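Local structure of homocysteine S-methyltransferase (Escherichia coli, 5DMM) at residues 234-237 / 238-242; 278-281 / 282-285; 149-152 / 153-157. The protein catalyses methyl transfer from S-methylmethionine, or less efficiently S-adenosylmethionine, to homocysteine, making methionine with the help of a zinc ion. All coordinates share one frame; numbering follows the deposited sequence. Where two conformers were deposited one is given.

Contact 1: residues 234-237 / 238-242; sequences NTTA and ALQHL
In helix 235-243, which links strand 222-228 to strand 250-253 in a beta-alpha-beta unit, Thr235, Thr236 and Ala237 bond to Leu239, Gln240 and His241 one turn later. Three backbone bonds of the i to i+4 kind establish the alpha-helical turn: Leu239 N to Thr235 O, Gln240 N to Thr236 O and His241 N to Ala237 O, all between 2.9 and 3.1 Å. Among the side chains, Thr236 and Gln240 make the contact. Thr236 CG2 lies anti to its own backbone N (chi1 -63° for OG1), which puts this methyl over one face of the Gln240 amide, 3.5 Å from NE2 and 3.7 Å from CD. Gln240, extended beyond CG, meanwhile rests that CG on the carbonyl of the same threonine, 3.3 Å from Thr236 O. The hydroxyls of Thr235 and Thr236 both turn to helix 281-286, and Thr235 OG1 has a second partner in Leu232 O. Leu239 packs against Ile227 and Val252, and Ala238 against Ile227. Apolar residues facing the strands and polar ones such as Gln240 facing outward make this an amphipathic outer helix of a TIM barrel.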
loop_
_atom_site.group_PDB
_atom_site.type_symbol
_atom_site.label_atom_id
_atom_site.label_comp_id
_atom_site.label_asym_id
_atom_site.label_seq_id
_atom_site.Cartn_x
_atom_site.Cartn_y
_atom_site.Cartn_z
ATOM N N ASN A 234 18.437 2.095 3.023
ATOM C CA ASN A 234 18.260 0.743 3.543
ATOM C C ASN A 234 17.488 -0.188 2.601
ATOM O O ASN A 234 17.285 -1.370 2.906
ATOM C CB ASN A 234 17.563 0.808 4.908
ATOM C CG ASN A 234 18.427 1.474 5.963
ATOM O OD1 ASN A 234 19.650 1.397 5.903
ATOM N ND2 ASN A 234 17.796 2.125 6.932
ATOM N N THR A 235 17.089 0.338 1.448
ATOM C CA THR A 235 16.248 -0.409 0.512
ATOM C C THR A 235 16.969 -1.511 -0.250
ATOM O O THR A 235 16.491 -2.633 -0.309
ATOM C CB THR A 235 15.611 0.515 -0.529
ATOM O OG1 THR A 235 16.635 1.247 -1.213
ATOM C CG2 THR A 235 14.651 1.490 0.150
ATOM N N THR A 236 18.106 -1.191 -0.852
ATOM C CA THR A 236 18.743 -2.127 -1.771
ATOM C C THR A 236 19.183 -3.418 -1.079
ATOM O O THR A 236 18.992 -4.502 -1.617
ATOM C CB THR A 236 19.941 -1.451 -2.497
ATOM O OG1 THR A 236 19.438 -0.363 -3.284
ATOM C CG2 THR A 236 20.646 -2.435 -3.429
ATOM N N ALA A 237 19.736 -3.307 0.125
ATOM C CA ALA A 237 20.186 -4.486 0.869
ATOM C C ALA A 237 19.024 -5.428 1.194
ATOM O O ALA A 237 19.151 -6.654 1.099
ATOM C CB ALA A 237 20.885 -4.058 2.154
ATOM N N ALA A 238 17.899 -4.839 1.579
ATOM C CA ALA A 238 16.699 -5.602 1.905
ATOM C C ALA A 238 16.159 -6.315 0.678
ATOM O O ALA A 238 15.792 -7.489 0.753
ATOM C CB ALA A 238 15.641 -4.693 2.486
ATOM N N LEU A 239 16.102 -5.604 -0.448
ATOM C CA LEU A 239 15.615 -6.194 -1.691
ATOM C C LEU A 239 16.525 -7.309 -2.161
ATOM O O LEU A 239 16.052 -8.344 -2.619
ATOM C CB LEU A 239 15.490 -5.148 -2.798
ATOM C CG LEU A 239 14.332 -4.157 -2.706
ATOM C CD1 LEU A 239 14.416 -3.116 -3.833
ATOM C CD2 LEU A 239 12.994 -4.899 -2.739
ATOM N N GLN A 240 17.834 -7.088 -2.074
ATOM C CA GLN A 240 18.783 -8.114 -2.514
ATOM C C GLN A 240 18.594 -9.393 -1.708
ATOM O O GLN A 240 18.703 -10.489 -2.253
ATOM C CB GLN A 240 20.225 -7.603 -2.409
ATOM C CG GLN A 240 20.584 -6.634 -3.509
ATOM C CD GLN A 240 21.899 -5.909 -3.270
ATOM O OE1 GLN A 240 22.416 -5.874 -2.148
ATOM N NE2 GLN A 240 22.447 -5.317 -4.333
ATOM N N HIS A 241 18.281 -9.259 -0.421
ATOM C CA HIS A 241 18.044 -10.436 0.409
ATOM C C HIS A 241 16.759 -11.159 -0.022
ATOM O O HIS A 241 16.757 -12.382 -0.198
ATOM C CB HIS A 241 17.991 -10.046 1.889
ATOM C CG HIS A 241 17.847 -11.213 2.826
ATOM N ND1 HIS A 241 18.834 -12.162 2.997
ATOM C CD2 HIS A 241 16.829 -11.582 3.639
ATOM C CE1 HIS A 241 18.428 -13.063 3.876
ATOM N NE2 HIS A 241 17.216 -12.734 4.283
ATOM N N LEU A 242 15.673 -10.405 -0.208
ATOM C CA LEU A 242 14.425 -10.981 -0.708
ATOM C C LEU A 242 14.610 -11.637 -2.080
ATOM O O LEU A 242 14.031 -12.674 -2.359
ATOM C CB LEU A 242 13.333 -9.909 -0.781
ATOM C CG LEU A 242 12.846 -9.373 0.563
ATOM C CD1 LEU A 242 11.902 -8.198 0.352
ATOM C CD2 LEU A 242 12.128 -10.487 1.344
#

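Contact 2: residues 278-281 / 282-285; sequences ADYL and PQWQ
Tyr280 and Trp284 each carry CG anti to the carbonyl carbon, with chi1 of -74° at the tyrosine, and these torsions bring the indole under the first carbon of the tyrosine side chain. Tyr280 CB stands over one face of the six-membered ring of Trp284, 3.5 Å from its centroid and 20° off the ring normal, which meets the criterion for a CH-pi contact. The closest pair is Tyr280 CB to Trp284 CE2 at 3.3 Å, and the methylene is offset toward the CE2-CZ2 bond. The tyrosine ring itself contributes less. Its plane is only 24° from that of the indole, yet it is slid so far along that the two rings barely overlap, with 5.4 Å between the Tyr280 centroid and that of the Trp284 six-membered ring. Gln283 runs alongside the tyrosine, its OE1 3.7 Å from Tyr280 CD1.

These residues occupy the change from a 3-10 turn at 278-280 to the alpha-helix 281-286, an outer element of the TIM barrel that leads into strand 289-292. The alpha-helical pattern is documented by Trp284 N to Tyr280 O and Gln285 N to Leu281 O, both 2.9 Å. Pro282 suits this place: it has no N-H to offer, and the first turn of a helix needs none. The peptide link before it holds Pro282 CD 3.4 Å from Leu281 CB.

The polar ends point out of the segment. Trp284 NE1 is bonded to Thr235 OG1 and Gln283 OE1 to Thr236 OG1, both on helix 235-243, while Asp279 forms a salt bridge with Arg309. Leu281 and Trp284 both pack on Ile292 of the neighbouring strand.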
loop_
_atom_site.group_PDB
_atom_site.type_symbol
_atom_site.label_atom_id
_atom_site.label_comp_id
_atom_site.label_asym_id
_atom_site.label_seq_id
_atom_site.Cartn_x
_atom_site.Cartn_y
_atom_site.Cartn_z
ATOM N N ALA A 278 14.537 8.230 -7.463
ATOM C CA ALA A 278 14.584 7.653 -8.803
ATOM C C ALA A 278 15.982 7.173 -9.226
ATOM O O ALA A 278 16.098 6.348 -10.128
ATOM C CB ALA A 278 14.054 8.648 -9.814
ATOM N N ASP A 279 17.034 7.672 -8.579
ATOM C CA ASP A 279 18.401 7.237 -8.908
ATOM C C ASP A 279 18.639 5.763 -8.595
ATOM O O ASP A 279 19.575 5.154 -9.123
ATOM C CB ASP A 279 19.437 8.079 -8.162
ATOM C CG ASP A 279 19.523 9.499 -8.684
ATOM O OD1 ASP A 279 19.080 9.743 -9.827
ATOM O OD2 ASP A 279 20.031 10.370 -7.952
ATOM N N TYR A 280 17.799 5.200 -7.731
ATOM C CA TYR A 280 17.934 3.811 -7.297
ATOM C C TYR A 280 17.292 2.790 -8.227
ATOM O O TYR A 280 17.463 1.585 -8.040
ATOM C CB TYR A 280 17.324 3.643 -5.907
ATOM C CG TYR A 280 18.156 4.218 -4.794
ATOM C CD1 TYR A 280 18.966 3.397 -4.023
ATOM C CD2 TYR A 280 18.133 5.584 -4.508
ATOM C CE1 TYR A 280 19.727 3.911 -3.003
ATOM C CE2 TYR A 280 18.893 6.107 -3.493
ATOM C CZ TYR A 280 19.689 5.266 -2.742
ATOM O OH TYR A 280 20.458 5.778 -1.724
ATOM N N LEU A 281 16.540 3.259 -9.216
ATOM C CA LEU A 281 15.760 2.365 -10.057
ATOM C C LEU A 281 16.592 1.218 -10.682
ATOM O O LEU A 281 16.157 0.062 -10.655
ATOM C CB LEU A 281 15.037 3.178 -11.133
ATOM C CG LEU A 281 14.231 2.467 -12.223
ATOM C CD1 LEU A 281 13.390 1.348 -11.664
ATOM C CD2 LEU A 281 13.341 3.476 -12.931
ATOM N N PRO A 282 17.789 1.512 -11.223
ATOM C CA PRO A 282 18.548 0.366 -11.754
ATOM C C PRO A 282 18.972 -0.672 -10.699
ATOM O O PRO A 282 18.859 -1.865 -10.993
ATOM C CB PRO A 282 19.780 1.026 -12.395
ATOM C CG PRO A 282 19.346 2.403 -12.700
ATOM C CD PRO A 282 18.406 2.797 -11.598
ATOM N N GLN A 283 19.449 -0.252 -9.526
ATOM C CA GLN A 283 19.807 -1.195 -8.466
ATOM C C GLN A 283 18.595 -2.023 -8.059
ATOM O O GLN A 283 18.689 -3.231 -7.860
ATOM C CB GLN A 283 20.302 -0.501 -7.201
ATOM C CG GLN A 283 21.638 0.164 -7.220
ATOM C CD GLN A 283 21.732 1.151 -6.071
ATOM O OE1 GLN A 283 21.428 0.813 -4.919
ATOM N NE2 GLN A 283 22.097 2.392 -6.384
ATOM N N TRP A 284 17.469 -1.341 -7.888
ATOM C CA TRP A 284 16.245 -2.007 -7.437
ATOM C C TRP A 284 15.749 -3.018 -8.450
ATOM O O TRP A 284 15.393 -4.142 -8.083
ATOM C CB TRP A 284 15.146 -0.977 -7.161
ATOM C CG TRP A 284 15.408 -0.144 -5.972
ATOM C CD1 TRP A 284 16.345 -0.363 -5.000
ATOM C CD2 TRP A 284 14.718 1.051 -5.603
ATOM N NE1 TRP A 284 16.281 0.630 -4.052
ATOM C CE2 TRP A 284 15.287 1.508 -4.398
ATOM C CE3 TRP A 284 13.676 1.782 -6.183
ATOM C CZ2 TRP A 284 14.859 2.680 -3.763
ATOM C CZ3 TRP A 284 13.252 2.949 -5.556
ATOM C CH2 TRP A 284 13.841 3.382 -4.356
ATOM N N GLN A 285 15.721 -2.621 -9.721
ATOM C CA GLN A 285 15.214 -3.497 -10.764
ATOM C C GLN A 285 16.097 -4.735 -10.891
ATOM O O GLN A 285 15.607 -5.841 -11.117
ATOM C CB GLN A 285 15.139 -2.765 -12.101
ATOM C CG GLN A 285 14.661 -3.630 -13.259
ATOM C CD GLN A 285 14.389 -2.830 -14.525
ATOM O OE1 GLN A 285 14.325 -1.600 -14.493
ATOM N NE2 GLN A 285 14.216 -3.528 -15.646
#

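Contact 3: residues 149-152 / 153-157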
loop_
_atom_site.group_PDB
_atom_site.type_symbol
_atom_site.label_atom_id
_atom_site.label_comp_id
_atom_site.label_asym_id
_atom_site.label_seq_id
_atom_site.Cartn_x
_atom_site.Cartn_y
_atom_site.Cartn_z
ATOM N N PHE A 149 -10.245 -7.232 13.412
ATOM C CA PHE A 149 -9.781 -5.868 13.153
ATOM C C PHE A 149 -9.736 -5.579 11.660
ATOM O O PHE A 149 -10.170 -4.520 11.211
ATOM C CB PHE A 149 -8.392 -5.635 13.767
ATOM C CG PHE A 149 -7.718 -4.366 13.302
ATOM C CD1 PHE A 149 -8.058 -3.139 13.846
ATOM C CD2 PHE A 149 -6.729 -4.409 12.340
ATOM C CE1 PHE A 149 -7.435 -1.971 13.430
ATOM C CE2 PHE A 149 -6.089 -3.240 11.917
ATOM C CZ PHE A 149 -6.446 -2.024 12.461
ATOM N N HIS A 150 -9.217 -6.534 10.893
ATOM C CA HIS A 150 -8.986 -6.317 9.472
ATOM C C HIS A 150 -10.181 -6.603 8.564
ATOM O O HIS A 150 -10.304 -6.001 7.504
ATOM C CB HIS A 150 -7.821 -7.189 9.006
ATOM C CG HIS A 150 -6.478 -6.638 9.343
ATOM N ND1 HIS A 150 -5.987 -5.476 8.780
ATOM C CD2 HIS A 150 -5.520 -7.078 10.194
ATOM C CE1 HIS A 150 -4.775 -5.241 9.254
ATOM N NE2 HIS A 150 -4.473 -6.195 10.117
ATOM N N ARG A 151 -11.037 -7.539 8.973
ATOM C CA ARG A 151 -12.119 -8.026 8.106
ATOM C C ARG A 151 -13.021 -6.950 7.465
ATOM O O ARG A 151 -13.207 -6.975 6.248
ATOM C CB ARG A 151 -13.000 -9.028 8.874
ATOM C CG ARG A 151 -14.163 -9.565 8.052
ATOM C CD ARG A 151 -14.914 -10.688 8.790
ATOM N NE ARG A 151 -14.079 -11.870 8.999
ATOM C CZ ARG A 151 -13.640 -12.276 10.189
ATOM N NH1 ARG A 151 -13.967 -11.601 11.284
ATOM N NH2 ARG A 151 -12.880 -13.359 10.284
ATOM N N PRO A 152 -13.587 -6.016 8.257
ATOM C CA PRO A 152 -14.488 -5.030 7.622
ATOM C C PRO A 152 -13.840 -4.192 6.515
ATOM O O PRO A 152 -14.502 -3.878 5.516
ATOM C CB PRO A 152 -14.887 -4.103 8.773
ATOM C CG PRO A 152 -14.505 -4.785 10.016
ATOM C CD PRO A 152 -13.404 -5.739 9.695
ATOM N N ARG A 153 -12.570 -3.835 6.687
ATOM C CA ARG A 153 -11.882 -3.033 5.672
ATOM C C ARG A 153 -11.581 -3.873 4.428
ATOM O O ARG A 153 -11.727 -3.393 3.300
ATOM C CB ARG A 153 -10.594 -2.415 6.226
ATOM C CG ARG A 153 -9.718 -1.763 5.149
ATOM C CD ARG A 153 -8.574 -0.972 5.767
ATOM N NE ARG A 153 -7.799 -1.795 6.684
ATOM C CZ ARG A 153 -6.765 -1.357 7.391
ATOM N NH1 ARG A 153 -6.365 -0.090 7.281
ATOM N NH2 ARG A 153 -6.124 -2.189 8.205
ATOM N N VAL A 154 -11.156 -5.118 4.619
ATOM C CA VAL A 154 -10.947 -5.999 3.474
ATOM C C VAL A 154 -12.240 -6.128 2.674
ATOM O O VAL A 154 -12.239 -5.990 1.457
ATOM C CB VAL A 154 -10.445 -7.402 3.900
ATOM C CG1 VAL A 154 -10.557 -8.387 2.754
ATOM C CG2 VAL A 154 -8.995 -7.315 4.393
ATOM N N GLU A 155 -13.355 -6.363 3.365
ATOM C CA GLU A 155 -14.624 -6.519 2.674
ATOM C C GLU A 155 -15.044 -5.244 1.939
ATOM O O GLU A 155 -15.459 -5.298 0.781
ATOM C CB GLU A 155 -15.698 -6.976 3.667
ATOM C CG GLU A 155 -15.509 -8.451 4.003
ATOM C CD GLU A 155 -16.568 -9.033 4.944
ATOM O OE1 GLU A 155 -17.514 -8.316 5.333
ATOM O OE2 GLU A 155 -16.441 -10.226 5.297
ATOM N N ALA A 156 -14.885 -4.099 2.587
ATOM C CA ALA A 156 -15.306 -2.830 2.006
ATOM C C ALA A 156 -14.472 -2.472 0.773
ATOM O O ALA A 156 -15.008 -1.974 -0.224
ATOM C CB ALA A 156 -15.219 -1.725 3.047
ATOM N N LEU A 157 -13.171 -2.743 0.837
ATOM C CA LEU A 157 -12.270 -2.443 -0.282
ATOM C C LEU A 157 -12.586 -3.329 -1.496
ATOM O O LEU A 157 -12.600 -2.860 -2.636
ATOM C CB LEU A 157 -10.803 -2.621 0.140
ATOM C CG LEU A 157 -10.218 -1.612 1.143
ATOM C CD1 LEU A 157 -8.834 -2.074 1.625
ATOM C CD2 LEU A 157 -10.086 -0.203 0.542
HETATM O O HOH W 1 -7.954 -4.628 6.753
#
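Val154 N to His150 O at 3.1 Å and Glu155 N to Arg151 O at 3.0 Å carry helix 143-159 across Pro152, whose N has no bond to the turn before, so that the helix kinks there. In the TIM barrel this helix connects strand 117-122 to strand 164-170, packed between helices 85-109 and 173-183. His150 and Arg153 lie side by side, ring and guanidinium planes 20° apart. Arg153 is extended from the backbone and then bent at chi3 (54°), which turns its guanidinium toward the histidine. A water joins the two: it accepts from Arg153 NE at 2.8 Å, is hydrogen-bonded to His150 ND1 at 2.9 Å and donates to His150 O. At their far ends, His150 NE2 is held by Glu175 and Arg153 NH1 by Ser70 O, so both groups are fixed from two sides. Glu155 lies alongside Arg151, in the conformer described OE2 being 3.6 Å from Arg151 CG, and its OE2 bonds to Tyr186 OH. An alanine in place of Glu155 removes the carboxylate and is likely to leave the Tyr186 hydroxyl without its mate. Beside the arginine, Phe149 sets CD2 over the centre of the His150 ring, 3.5 Å above its plane.

How the contacts relate
Along the chain contact 3 comes first, then contact 1, then contact 2; contacts 1 and 3 lie within outer helices of one barrel and contact 2 at the start of another. Contacts 1 and 2 are neighbours, their centres about 12 Å apart, on helices 235-243 and 281-286, which flank strand 250-253 in sequence. They touch directly: beyond the polar links between them, Leu239 CD1 packs on Trp284 CD1 at 3.6 Å. Contact 3, on helix 143-159, sits across the chain's centre, about 30 Å from contact 1 and 34 Å from contact 2 between centres. The three thus sample opposite walls of the barrel, at the C-terminal end of whose strands homocysteine and the zinc ion held by Cys229 and Cys295 are bound.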